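Local structure of orphan protein TM0875 (Thermotoga maritima, 1O22) at residues Ile59-Ser64 / Glu139-Phe144; Leu66-Glu71 / Val127-Val132; Val72-Ile77 / Asp113-Ser118. The protein is of unknown function but adopts a fold that was new when its crystal structure was determined. All blocks are in the same frame, centred on the assembly; numbering follows the deposited sequence. Where two conformers were deposited one is given.

Contact 1 (Ile59-Ser64 / Glu139-Phe144); sequences IFLKIS and ELVEEF
Leu-61 lies against Phe-144 in a CH-pi contact, its CD1 methyl 3.9 Å from the ring centroid and only 2° off the ring normal. The two side chains lie alongside, pointing opposite ways. Phe-144 reaches the strand because its CG is anti to the backbone N (chi1 169°), and Tyr-123 meets the same ring edge-to-face.

The remaining contacts are apolar van der Waals contacts. Ile-59 comes tip to tip with Phe-144, placing CD1 in the ring plane, at the edge, 3.7 Å from CE2. The other branch of Leu-61 also works: CD2 stands 4.1 Å from Val-141 CG2, so one leucine serves both the ring and the valine. Farther along, Ile-63 CD1 makes a looser contact with Leu-140 CB at 4.4 Å. No hydrogen bond joins the segments. Apolar side chains suit a place that is mostly buried and offers no polar partner across the contact.

Ile-59, Leu-61 and Ile-63, every second residue of the strand, face the helix, and the axes of 59-64 and 139-144 approach to 10.8 Å. This is the packing of an alpha/beta layer, with helix 137-152 lying on one face of the mixed sheet.

Contact 2 (Leu66-Glu71 / Val127-Val132); sequences LEEGEE and VPYSSV
Leu-66 and Val-127 are joined by a nearly linear hydrogen bond: Leu-66 N donates to Val-127 O at 2.9 Å, with an N-H...O angle of 174°. The carbonyl of Leu-66 is then met by Tyr-129 N at 3.0 Å, but the bond is weak, bent to 129°. Leu-66 thus bonds to the residues before and after Pro-128, which is how a parallel beta bridge is made. Proline fits there, because the bridge asks no amide proton of it. Strands 56-66 and 122-128 are parallel neighbours in the mixed sheet, and the bridge lies where both are ending.

Beyond it each chain turns and bonds part of its own backbone. Glu-67 O accepts from Glu-70 N at 3.1 Å, closing a type II turn in which Gly-69 takes the positive phi that most residues avoid. The carboxylate of Glu-70 folds back, and its OE1 makes a weak bond of 3.3 Å to Glu-67 N. On the other side, Pro-128 O accepts from Ser-131 N at 2.9 Å, while Tyr-129 O is reached by Val-132 N at 3.2 Å.

Tyr-129 holds its CG anti to the backbone N (chi1 169°), and the extended chain of Glu-68 crosses the tyrosine obliquely; CB of Glu-68 lies 3.9 Å from CD2 of Tyr-129. Both residues are exposed, as suits their polar ends. Leu-66, by contrast, is buried, its side chain touching Val-72 and Pro-73.

Contact 3 (Val72-Ile77 / Asp113-Ser118); sequences VPSFAI and DMKILS
Lys-115 bends round to Val-72, Pro-73 and Ser-74 and carries the tighter half of this contact. Its chain and that of Val-72 cross at about a right angle, with Val-72 CG2 3.7 Å from Lys-115 CG. Bends at chi2, chi3 and chi4 then curl the lysine about the Pro-73 carbonyl, and chi4 of -77° sets NZ 3.2 Å from Pro-73 O. That hydrogen bond approaches the oxygen at a C=O...N angle of 130°, tilted 32° from the carbonyl plane. A second bond, from NZ to Ser-74 OG at 3.4 Å, is weak. Lysine suits the place because its CG packs on valine while its amino group reaches a backbone carbonyl and a serine hydroxyl. An alanine here would probably deprive Pro-73 O of this charged donor and open a gap beside the Val-72 methyl.

The other close point is small and apolar: Ala-76 CB sits before both branches of Leu-117, 3.7 Å from CD2 and 3.9 Å from CD1. Alanine, with a single methyl, lets the leucine come near the backbone.

Toward solvent the fit slackens. Val-72 CG1 is 4.3 Å from Asp-113 O, and the exposed carboxylate of Asp-113 turns to Ser-131.

The segments run in almost the same direction, yet they are not paired: strand 100-111 lies between them in the sheet, bonding Ser-74 and Ala-76 through Leu-108 and Asp-106. Strand 122-128 takes the other edge of 114-119. Selenomethionine Met-114 and Ile-116 face helix 137-152, while Phe-75, Ala-76 and Ile-77 continue the sheet into an antiparallel strand of the second subunit.

How the contacts relate
All three contacts reach the same mixed sheet, but at different depths. Contact 1 is buried, its centre about 7 Å from the centre of the chain, and wholly apolar. Contact 2, its centre about 19 Å from the chain centre, lies at the ends of strands and relies on backbone hydrogen bonds. Contact 3 is intermediate, mixing a lysine's polar grip with aliphatic packing; its residues 75-77 pair with the second subunit, which contact 2 only brushes through Glu-71. Strand 56-66 runs through contact 1 and ends in contact 2. In one of its two conformers, Leu-140 touches Val-127, Val-132 and Met-114. Contacts 2 and 3 are both nested inside the loop that contact 1 closes.

Contact 1 (Ile59-Ser64 / Glu139-Phe144)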
loop_
_atom_site.group_PDB
_atom_site.type_symbol
_atom_site.label_atom_id
_atom_site.label_comp_id
_atom_site.label_asym_id
_atom_site.label_seq_id
_atom_site.Cartn_x
_atom_site.Cartn_y
_atom_site.Cartn_z
ATOM N N ILE A 59 -5.583 1.195 -10.735
ATOM C CA ILE A 59 -5.140 2.072 -9.678
ATOM C C ILE A 59 -6.308 2.497 -8.778
ATOM O O ILE A 59 -7.472 2.384 -9.146
ATOM C CB ILE A 59 -4.362 3.288 -10.264
ATOM C CG1 ILE A 59 -5.219 4.137 -11.150
ATOM C CG2 ILE A 59 -3.163 2.812 -11.070
ATOM C CD1 ILE A 59 -4.540 5.375 -11.596
ATOM N N PHE A 60 -5.974 2.917 -7.562
ATOM C CA PHE A 60 -6.950 3.331 -6.565
ATOM C C PHE A 60 -6.681 4.812 -6.224
ATOM O O PHE A 60 -5.537 5.220 -6.087
ATOM C CB PHE A 60 -6.865 2.443 -5.338
ATOM C CG PHE A 60 -7.097 0.979 -5.649
ATOM C CD1 PHE A 60 -8.391 0.483 -5.790
ATOM C CD2 PHE A 60 -6.033 0.138 -5.877
ATOM C CE1 PHE A 60 -8.604 -0.834 -6.098
ATOM C CE2 PHE A 60 -6.238 -1.208 -6.170
ATOM C CZ PHE A 60 -7.520 -1.683 -6.289
ATOM N N LEU A 61 -7.738 5.602 -6.170
ATOM C CA LEU A 61 -7.634 7.030 -5.923
ATOM C C LEU A 61 -8.576 7.465 -4.782
ATOM O O LEU A 61 -9.758 7.090 -4.741
ATOM C CB LEU A 61 -7.972 7.767 -7.202
ATOM C CG LEU A 61 -8.083 9.291 -7.208
ATOM C CD1 LEU A 61 -6.687 9.880 -6.991
ATOM C CD2 LEU A 61 -8.658 9.780 -8.535
ATOM N N LYS A 62 -8.041 8.218 -3.843
ATOM C CA LYS A 62 -8.888 8.880 -2.862
ATOM C C LYS A 62 -8.724 10.390 -3.020
ATOM O O LYS A 62 -7.607 10.915 -3.107
ATOM C CB LYS A 62 -8.534 8.394 -1.468
ATOM C CG LYS A 62 -9.130 9.194 -0.290
ATOM C CD LYS A 62 -10.572 8.847 0.077
ATOM C CE LYS A 62 -11.086 9.750 1.224
ATOM N N ILE A 63 -9.846 11.090 -3.052
ATOM C CA ILE A 63 -9.856 12.538 -3.171
ATOM C C ILE A 63 -10.268 13.163 -1.846
ATOM O O ILE A 63 -11.301 12.839 -1.314
ATOM C CB ILE A 63 -10.842 12.942 -4.262
ATOM C CG1 ILE A 63 -10.544 12.157 -5.567
ATOM C CG2 ILE A 63 -10.791 14.446 -4.488
ATOM C CD1 ILE A 63 -11.622 12.332 -6.633
ATOM N N SER A 64 -9.440 14.060 -1.322
ATOM C CA SER A 64 -9.769 14.848 -0.150
ATOM C C SER A 64 -9.817 16.312 -0.513
ATOM O O SER A 64 -8.900 16.836 -1.146
ATOM C CB SER A 64 -8.707 14.621 0.914
ATOM O OG SER A 64 -8.710 13.277 1.346
ATOM N N GLU A 139 -14.170 15.894 -13.658
ATOM C CA GLU A 139 -13.152 16.898 -13.913
ATOM C C GLU A 139 -11.877 16.630 -13.113
ATOM O O GLU A 139 -10.785 16.704 -13.660
ATOM C CB GLU A 139 -13.660 18.287 -13.558
ATOM C CG GLU A 139 -14.726 18.838 -14.485
ATOM C CD GLU A 139 -15.226 20.186 -13.988
ATOM O OE1 GLU A 139 -16.099 20.201 -13.114
ATOM O OE2 GLU A 139 -14.715 21.225 -14.449
ATOM N N LEU A 140 -12.040 16.309 -11.836
ATOM C CA LEU A 140 -10.924 15.930 -10.979
ATOM C C LEU A 140 -10.190 14.690 -11.463
ATOM O O LEU A 140 -8.971 14.679 -11.542
ATOM C CB LEU A 140 -11.361 15.705 -9.518
ATOM C CG LEU A 140 -11.370 16.871 -8.534
ATOM C CD1 LEU A 140 -9.979 17.066 -7.990
ATOM C CD2 LEU A 140 -11.909 18.147 -9.191
ATOM N N VAL A 141 -10.929 13.631 -11.702
ATOM C CA VAL A 141 -10.343 12.386 -12.197
ATOM C C VAL A 141 -9.609 12.624 -13.518
ATOM O O VAL A 141 -8.507 12.107 -13.697
ATOM C CB VAL A 141 -11.364 11.248 -12.321
ATOM C CG1 VAL A 141 -10.739 10.015 -12.995
ATOM C CG2 VAL A 141 -11.870 10.835 -10.913
ATOM N N GLU A 142 -10.182 13.412 -14.420
ATOM C CA GLU A 142 -9.524 13.624 -15.699
ATOM C C GLU A 142 -8.201 14.362 -15.529
ATOM O O GLU A 142 -7.215 14.034 -16.214
ATOM C CB GLU A 142 -10.376 14.359 -16.726
ATOM C CG GLU A 142 -9.597 14.579 -18.047
ATOM C CD GLU A 142 -9.188 13.276 -18.763
ATOM O OE1 GLU A 142 -8.009 12.784 -18.622
ATOM O OE2 GLU A 142 -10.061 12.734 -19.488
ATOM N N GLU A 143 -8.164 15.345 -14.625
ATOM C CA GLU A 143 -6.889 16.024 -14.317
ATOM C C GLU A 143 -5.898 15.046 -13.708
ATOM O O GLU A 143 -4.727 15.081 -14.032
ATOM C CB GLU A 143 -7.065 17.185 -13.345
ATOM C CG GLU A 143 -7.313 18.514 -14.010
ATOM C CD GLU A 143 -6.032 19.172 -14.515
ATOM O OE1 GLU A 143 -5.268 19.771 -13.692
ATOM O OE2 GLU A 143 -5.807 19.106 -15.747
ATOM N N PHE A 144 -6.354 14.242 -12.753
ATOM C CA PHE A 144 -5.482 13.274 -12.127
ATOM C C PHE A 144 -4.868 12.316 -13.167
ATOM O O PHE A 144 -3.685 11.993 -13.069
ATOM C CB PHE A 144 -6.163 12.467 -11.032
ATOM C CG PHE A 144 -5.356 11.319 -10.597
ATOM C CD1 PHE A 144 -4.229 11.510 -9.815
ATOM C CD2 PHE A 144 -5.679 10.032 -11.014
ATOM C CE1 PHE A 144 -3.431 10.438 -9.439
ATOM C CE2 PHE A 144 -4.870 8.960 -10.665
ATOM C CZ PHE A 144 -3.771 9.152 -9.856
#

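Contact 2 (Leu66-Glu71 / Val127-Val132)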
loop_
_atom_site.group_PDB
_atom_site.type_symbol
_atom_site.label_atom_id
_atom_site.label_comp_id
_atom_site.label_asym_id
_atom_site.label_seq_id
_atom_site.Cartn_x
_atom_site.Cartn_y
_atom_site.Cartn_z
ATOM N N LEU A 66 -9.752 20.052 1.106
ATOM C CA LEU A 66 -9.358 20.771 2.319
ATOM C C LEU A 66 -10.364 21.871 2.548
ATOM O O LEU A 66 -10.831 22.475 1.613
ATOM C CB LEU A 66 -7.946 21.341 2.154
ATOM C CG LEU A 66 -6.962 20.202 1.788
ATOM C CD1 LEU A 66 -5.869 20.730 0.883
ATOM C CD2 LEU A 66 -6.438 19.562 3.025
ATOM N N GLU A 67 -10.711 22.117 3.792
ATOM C CA GLU A 67 -11.663 23.150 4.120
ATOM C C GLU A 67 -11.066 24.503 3.913
ATOM O O GLU A 67 -9.854 24.661 3.835
ATOM C CB GLU A 67 -12.169 23.018 5.566
ATOM C CG GLU A 67 -13.061 21.796 5.763
ATOM C CD GLU A 67 -14.045 21.959 6.905
ATOM O OE1 GLU A 67 -13.693 21.609 8.055
ATOM O OE2 GLU A 67 -15.165 22.452 6.657
ATOM N N GLU A 68 -11.947 25.479 3.773
ATOM C CA GLU A 68 -11.540 26.852 3.609
ATOM C C GLU A 68 -10.699 27.284 4.813
ATOM O O GLU A 68 -11.012 26.922 5.938
ATOM C CB GLU A 68 -12.796 27.717 3.447
ATOM C CG GLU A 68 -12.509 29.190 3.296
ATOM C CD GLU A 68 -13.714 29.997 2.789
ATOM O OE1 GLU A 68 -14.867 29.450 2.762
ATOM O OE2 GLU A 68 -13.490 31.188 2.430
ATOM N N GLY A 69 -9.630 28.042 4.571
ATOM C CA GLY A 69 -8.747 28.492 5.623
ATOM C C GLY A 69 -7.726 27.426 6.035
ATOM O O GLY A 69 -7.032 27.616 7.020
ATOM N N GLU A 70 -7.655 26.318 5.279
ATOM C CA GLU A 70 -6.637 25.280 5.448
ATOM C C GLU A 70 -5.713 25.205 4.227
ATOM O O GLU A 70 -6.150 25.156 3.059
ATOM C CB GLU A 70 -7.280 23.898 5.708
ATOM C CG GLU A 70 -8.160 23.827 6.950
ATOM C CD GLU A 70 -8.778 22.436 7.167
ATOM O OE1 GLU A 70 -8.586 21.528 6.311
ATOM O OE2 GLU A 70 -9.471 22.256 8.204
ATOM N N GLU A 71 -4.423 25.147 4.532
ATOM C CA GLU A 71 -3.345 24.845 3.573
ATOM C C GLU A 71 -3.289 23.410 3.132
ATOM O O GLU A 71 -3.592 22.513 3.922
ATOM C CB GLU A 71 -2.011 25.170 4.214
ATOM C CG GLU A 71 -1.825 26.636 4.477
ATOM C CD GLU A 71 -0.493 26.952 5.127
ATOM O OE1 GLU A 71 -0.297 26.561 6.292
ATOM O OE2 GLU A 71 0.335 27.625 4.485
ATOM N N VAL A 127 -6.924 18.714 -2.570
ATOM C CA VAL A 127 -7.194 19.923 -3.300
ATOM C C VAL A 127 -7.842 20.946 -2.371
ATOM O O VAL A 127 -8.614 20.601 -1.477
ATOM C CB VAL A 127 -8.100 19.673 -4.502
ATOM C CG1 VAL A 127 -7.329 19.000 -5.637
ATOM C CG2 VAL A 127 -9.331 18.836 -4.107
ATOM N N PRO A 128 -7.544 22.211 -2.589
ATOM C CA PRO A 128 -8.141 23.252 -1.769
ATOM C C PRO A 128 -9.583 23.500 -2.142
ATOM O O PRO A 128 -9.954 23.519 -3.324
ATOM C CB PRO A 128 -7.279 24.492 -2.062
ATOM C CG PRO A 128 -6.553 24.215 -3.294
ATOM C CD PRO A 128 -6.654 22.753 -3.624
ATOM N N TYR A 129 -10.402 23.698 -1.126
ATOM C CA TYR A 129 -11.805 23.974 -1.338
ATOM C C TYR A 129 -12.010 25.048 -2.416
ATOM O O TYR A 129 -12.808 24.889 -3.366
ATOM C CB TYR A 129 -12.448 24.452 -0.035
ATOM C CG TYR A 129 -13.868 25.015 -0.207
ATOM C CD1 TYR A 129 -14.907 24.204 -0.694
ATOM C CD2 TYR A 129 -14.160 26.348 0.090
ATOM C CE1 TYR A 129 -16.203 24.700 -0.881
ATOM C CE2 TYR A 129 -15.468 26.863 -0.078
ATOM C CZ TYR A 129 -16.482 26.028 -0.572
ATOM O OH TYR A 129 -17.776 26.490 -0.752
ATOM N N SER A 130 -11.275 26.136 -2.243
ATOM C CA SER A 130 -11.412 27.275 -3.096
ATOM C C SER A 130 -11.175 26.952 -4.598
ATOM O O SER A 130 -11.771 27.599 -5.449
ATOM C CB SER A 130 -10.459 28.364 -2.612
ATOM O OG SER A 130 -9.131 27.881 -2.543
ATOM N N SER A 131 -10.315 25.973 -4.901
ATOM C CA SER A 131 -10.038 25.568 -6.286
ATOM C C SER A 131 -11.047 24.609 -6.975
ATOM O O SER A 131 -11.086 24.515 -8.200
ATOM C CB SER A 131 -8.651 24.936 -6.361
ATOM O OG SER A 131 -7.679 25.938 -6.170
ATOM N N VAL A 132 -11.819 23.871 -6.198
ATOM C CA VAL A 132 -12.657 22.803 -6.767
ATOM C C VAL A 132 -14.115 22.989 -6.384
ATOM O O VAL A 132 -14.851 22.008 -6.394
ATOM C CB VAL A 132 -12.198 21.418 -6.292
ATOM C CG1 VAL A 132 -10.742 21.182 -6.718
ATOM C CG2 VAL A 132 -12.362 21.259 -4.762
#

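Contact 3 (Val72-Ile77 / Asp113-Ser118)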
loop_
_atom_site.group_PDB
_atom_site.type_symbol
_atom_site.label_atom_id
_atom_site.label_comp_id
_atom_site.label_asym_id
_atom_site.label_seq_id
_atom_site.Cartn_x
_atom_site.Cartn_y
_atom_site.Cartn_z
ATOM N N VAL A 72 -2.919 23.202 1.871
ATOM C CA VAL A 72 -2.646 21.866 1.347
ATOM C C VAL A 72 -1.365 21.330 1.986
ATOM O O VAL A 72 -0.485 22.088 2.336
ATOM C CB VAL A 72 -2.480 21.831 -0.244
ATOM C CG1 VAL A 72 -3.773 22.247 -0.941
ATOM C CG2 VAL A 72 -1.256 22.664 -0.733
ATOM N N PRO A 73 -1.297 20.032 2.157
ATOM C CA PRO A 73 -0.104 19.396 2.688
ATOM C C PRO A 73 1.044 19.415 1.672
ATOM O O PRO A 73 0.847 19.365 0.477
ATOM C CB PRO A 73 -0.578 17.956 2.943
ATOM C CG PRO A 73 -1.720 17.736 2.039
ATOM C CD PRO A 73 -2.355 19.062 1.809
ATOM N N SER A 74 2.250 19.544 2.170
ATOM C CA SER A 74 3.438 19.254 1.402
ATOM C C SER A 74 4.102 17.943 1.751
ATOM O O SER A 74 4.807 17.419 0.914
ATOM C CB SER A 74 4.456 20.378 1.573
ATOM O OG SER A 74 3.959 21.553 0.995
ATOM N N PHE A 75 3.974 17.453 2.990
ATOM C CA PHE A 75 4.576 16.148 3.367
ATOM C C PHE A 75 3.570 15.285 4.111
ATOM O O PHE A 75 2.704 15.807 4.764
ATOM C CB PHE A 75 5.793 16.301 4.257
ATOM C CG PHE A 75 6.895 16.993 3.620
ATOM C CD1 PHE A 75 7.871 16.278 2.907
ATOM C CD2 PHE A 75 6.967 18.389 3.694
ATOM C CE1 PHE A 75 8.927 16.949 2.301
ATOM C CE2 PHE A 75 7.999 19.051 3.090
ATOM C CZ PHE A 75 8.985 18.347 2.389
ATOM N N ALA A 76 3.659 13.969 3.912
ATOM C CA ALA A 76 2.906 12.987 4.660
ATOM C C ALA A 76 3.909 12.326 5.610
ATOM O O ALA A 76 5.004 11.941 5.190
ATOM C CB ALA A 76 2.298 11.971 3.726
ATOM N N ILE A 77 3.571 12.288 6.891
ATOM C CA ILE A 77 4.412 11.690 7.924
ATOM C C ILE A 77 3.725 10.419 8.460
ATOM O O ILE A 77 2.539 10.447 8.814
ATOM C CB ILE A 77 4.605 12.688 9.054
ATOM C CG1 ILE A 77 5.169 14.007 8.514
ATOM C CG2 ILE A 77 5.538 12.110 10.124
ATOM C CD1 ILE A 77 5.069 15.134 9.481
ATOM N N ASP A 113 -3.142 23.029 -8.722
ATOM C CA ASP A 113 -3.484 23.184 -7.286
ATOM C C ASP A 113 -3.550 21.894 -6.480
ATOM O O ASP A 113 -3.711 21.920 -5.236
ATOM C CB ASP A 113 -4.846 23.857 -7.147
ATOM C CG ASP A 113 -4.873 25.226 -7.738
ATOM O OD1 ASP A 113 -3.785 25.726 -8.127
ATOM O OD2 ASP A 113 -5.936 25.870 -7.870
HETATM N N MSE A 114 -3.425 20.763 -7.165
HETATM C CA MSE A 114 -3.527 19.470 -6.503
HETATM C C MSE A 114 -2.171 19.036 -5.936
HETATM O O MSE A 114 -1.109 19.295 -6.533
HETATM C CB MSE A 114 -4.184 18.480 -7.477
HETATM C CG MSE A 114 -3.904 17.053 -7.422
HETATM SE SE MSE A 114 -4.820 16.182 -9.068
HETATM C CE MSE A 114 -6.465 17.079 -9.204
ATOM N N LYS A 115 -2.228 18.426 -4.749
ATOM C CA LYS A 115 -1.113 17.674 -4.166
ATOM C C LYS A 115 -1.427 16.174 -4.171
ATOM O O LYS A 115 -2.509 15.745 -3.873
ATOM C CB LYS A 115 -0.818 18.131 -2.750
ATOM C CG LYS A 115 -0.441 19.537 -2.635
ATOM C CD LYS A 115 0.765 19.943 -3.507
ATOM C CE LYS A 115 2.038 19.853 -2.786
ATOM N NZ LYS A 115 2.182 21.017 -1.884
ATOM N N ILE A 116 -0.432 15.386 -4.497
ATOM C CA ILE A 116 -0.624 13.976 -4.803
ATOM C C ILE A 116 0.410 13.180 -4.022
ATOM O O ILE A 116 1.620 13.429 -4.130
ATOM C CB ILE A 116 -0.432 13.723 -6.314
ATOM C CG1 ILE A 116 -1.437 14.533 -7.133
ATOM C CG2 ILE A 116 -0.473 12.232 -6.616
ATOM C CD1 ILE A 116 -0.857 15.094 -8.318
ATOM N N LEU A 117 -0.104 12.244 -3.245
ATOM C CA LEU A 117 0.657 11.254 -2.506
ATOM C C LEU A 117 0.493 9.911 -3.214
ATOM O O LEU A 117 -0.617 9.452 -3.447
ATOM C CB LEU A 117 0.094 11.118 -1.107
ATOM C CG LEU A 117 0.847 10.244 -0.105
ATOM C CD1 LEU A 117 2.317 10.679 0.094
ATOM C CD2 LEU A 117 0.076 10.315 1.205
ATOM N N SER A 118 1.603 9.297 -3.571
ATOM C CA SER A 118 1.576 8.040 -4.267
ATOM C C SER A 118 2.242 6.941 -3.463
ATOM O O SER A 118 3.381 7.089 -3.002
ATOM C CB SER A 118 2.328 8.182 -5.587
ATOM O OG SER A 118 2.431 6.906 -6.176
#